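Local coordinates for probable glutamine-binding lipoprotein GlnH (GLNBP) (Mycobacterium tuberculosis, PDB 6H1U) that binds the acidic amino acids aspartate and glutamate and, as a solute-binding lipoprotein, probably delivers its ligand to a membrane transporter, at residues V137-N142 / D209-A214. Residues are numbered along the deposited sequence; the frame is centred on the assembly and turned at random.
Sequences VYLDAN and DDTILA. With ASP (aspartic acid), chain B.
Two hydrogen bonds tie the backbone of Asn142 to Asp210 in the first turn of a helix. Asn142 N points almost straight (173°) at Asp210 OD1, 3.1 Å away, and meets the carboxylate from above its plane. In return, Asp210 N donates to Asn142 O over 2.8 Å. With chi1 at 53°, the Asp210 carboxylate sits between its own backbone N and carbonyl carbon, folded back so that OD1 reaches Asn142 N while Asp210 N takes Asn142 O.

One residue earlier in the strand, Ala141 CB packs against Thr211 OG1 (3.4 Å), Thr211 CG2 and Asp209 CB. Thr211 CG2 also meets Leu139 CD2 tip to tip at 4.1 Å. The hydroxyl of Thr211 is hydrogen-bonded to Tyr235 OH, which also bonds Asp209 OD2. Asp209 OD2 accepts a 2.7 Å hydrogen bond from N of the bound aspartic acid, so Tyr235 is a second-shell partner that probably steadies the ligand-binding carboxylate.

The short segments 139-142 and 210-214 run nearly perpendicular, at 81°. Strand 139-148 pairs antiparallel with strands 205-207 and 232-240, while helix 210-219 starts directly after Asp209, placing its N-terminus beside the amino-acid pocket of this solute-binding protein.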
loop_
_atom_site.group_PDB
_atom_site.type_symbol
_atom_site.label_atom_id
_atom_site.label_comp_id
_atom_site.label_asym_id
_atom_site.label_seq_id
_atom_site.Cartn_x
_atom_site.Cartn_y
_atom_site.Cartn_z
ATOM N N VAL A 137 -0.417 -9.619 7.584
ATOM C CA VAL A 137 0.462 -8.548 7.108
ATOM C C VAL A 137 1.536 -9.118 6.192
ATOM O O VAL A 137 2.264 -10.044 6.572
ATOM C CB VAL A 137 1.105 -7.833 8.304
ATOM C CG1 VAL A 137 2.094 -6.751 7.815
ATOM C CG2 VAL A 137 0.022 -7.230 9.184
ATOM N N TYR A 138 1.702 -8.517 5.002
ATOM C CA TYR A 138 2.757 -8.980 4.101
ATOM C C TYR A 138 3.920 -8.009 3.959
ATOM O O TYR A 138 4.939 -8.375 3.365
ATOM C CB TYR A 138 2.191 -9.327 2.714
ATOM C CG TYR A 138 1.745 -8.164 1.847
ATOM C CD1 TYR A 138 2.661 -7.463 1.061
ATOM C CD2 TYR A 138 0.403 -7.805 1.772
ATOM C CE1 TYR A 138 2.246 -6.391 0.241
ATOM C CE2 TYR A 138 -0.019 -6.754 0.958
ATOM C CZ TYR A 138 0.908 -6.052 0.202
ATOM O OH TYR A 138 0.475 -5.024 -0.595
ATOM N N LEU A 139 3.807 -6.804 4.510
ATOM C CA LEU A 139 4.895 -5.832 4.522
ATOM C C LEU A 139 4.524 -4.775 5.541
ATOM O O LEU A 139 3.390 -4.295 5.525
ATOM C CB LEU A 139 5.079 -5.187 3.142
ATOM C CG LEU A 139 6.275 -4.222 2.992
ATOM C CD1 LEU A 139 7.595 -4.936 3.210
ATOM C CD2 LEU A 139 6.247 -3.528 1.640
ATOM N N ASP A 140 5.471 -4.403 6.402
ATOM C CA ASP A 140 5.220 -3.392 7.423
ATOM C C ASP A 140 6.031 -2.143 7.094
ATOM O O ASP A 140 7.258 -2.140 7.238
ATOM C CB ASP A 140 5.559 -3.929 8.812
ATOM C CG ASP A 140 5.102 -3.000 9.915
ATOM O OD1 ASP A 140 4.001 -2.420 9.777
ATOM O OD2 ASP A 140 5.834 -2.854 10.912
ATOM N N ALA A 141 5.343 -1.084 6.673
ATOM C CA ALA A 141 5.965 0.205 6.360
ATOM C C ALA A 141 5.672 1.203 7.480
ATOM O O ALA A 141 4.965 0.906 8.450
ATOM C CB ALA A 141 5.487 0.732 5.003
ATOM N N ASN A 142 6.246 2.404 7.364
ATOM C CA ASN A 142 5.946 3.450 8.336
ATOM C C ASN A 142 5.956 4.811 7.660
ATOM O O ASN A 142 6.797 5.072 6.804
ATOM C CB ASN A 142 6.940 3.439 9.504
ATOM C CG ASN A 142 6.284 3.832 10.813
ATOM O OD1 ASN A 142 5.955 5.000 11.025
ATOM N ND2 ASN A 142 6.073 2.855 11.695
ATOM N N ASP A 209 3.962 6.425 3.379
ATOM C CA ASP A 209 4.772 5.244 3.676
ATOM C C ASP A 209 6.194 5.408 3.156
ATOM O O ASP A 209 6.394 5.771 1.993
ATOM C CB ASP A 209 4.172 4.008 3.006
ATOM C CG ASP A 209 2.697 3.796 3.307
ATOM O OD1 ASP A 209 2.078 4.554 4.077
ATOM O OD2 ASP A 209 2.159 2.826 2.741
ATOM N N ASP A 210 7.186 5.072 4.001
ATOM C CA ASP A 210 8.577 5.196 3.565
ATOM C C ASP A 210 8.882 4.299 2.366
ATOM O O ASP A 210 9.758 4.622 1.554
ATOM C CB ASP A 210 9.547 4.917 4.728
ATOM C CG ASP A 210 9.311 3.580 5.448
ATOM O OD1 ASP A 210 8.375 2.809 5.138
ATOM O OD2 ASP A 210 10.094 3.306 6.381
ATOM N N THR A 211 8.173 3.177 2.246
ATOM C CA THR A 211 8.270 2.316 1.070
ATOM C C THR A 211 7.886 3.061 -0.207
ATOM O O THR A 211 8.608 3.016 -1.212
ATOM C CB THR A 211 7.344 1.114 1.268
ATOM O OG1 THR A 211 6.089 1.612 1.745
ATOM C CG2 THR A 211 7.914 0.153 2.291
ATOM N N ILE A 212 6.717 3.712 -0.198
ATOM C CA ILE A 212 6.269 4.505 -1.341
ATOM C C ILE A 212 7.228 5.660 -1.591
ATOM O O ILE A 212 7.598 5.946 -2.739
ATOM C CB ILE A 212 4.837 5.011 -1.093
ATOM C CG1 ILE A 212 3.873 3.814 -0.978
ATOM C CG2 ILE A 212 4.410 5.997 -2.187
ATOM C CD1 ILE A 212 2.438 4.227 -0.723
ATOM N N LEU A 213 7.644 6.340 -0.522
ATOM C CA LEU A 213 8.585 7.447 -0.674
ATOM C C LEU A 213 9.893 6.981 -1.304
ATOM O O LEU A 213 10.491 7.701 -2.117
ATOM C CB LEU A 213 8.853 8.099 0.680
ATOM C CG LEU A 213 7.666 8.805 1.339
ATOM C CD1 LEU A 213 8.144 9.489 2.604
ATOM C CD2 LEU A 213 7.039 9.800 0.367
ATOM N N ALA A 214 10.354 5.777 -0.949
ATOM C CA ALA A 214 11.589 5.264 -1.536
ATOM C C ALA A 214 11.465 5.131 -3.047
ATOM O O ALA A 214 12.424 5.394 -3.784
ATOM C CB ALA A 214 11.952 3.920 -0.901
HETATM N N ASP B . -0.539 2.483 2.832
HETATM C CA ASP B . -1.283 3.735 2.904
HETATM C C ASP B . -2.778 3.475 2.768
HETATM O O ASP B . -3.558 4.411 2.572
HETATM C CB ASP B . -0.803 4.718 1.813
HETATM C CG ASP B . -1.168 4.261 0.411
HETATM O OD1 ASP B . -1.047 5.075 -0.530
HETATM O OD2 ASP B . -1.557 3.091 0.234
HETATM O OXT ASP B . -3.190 2.309 2.852
#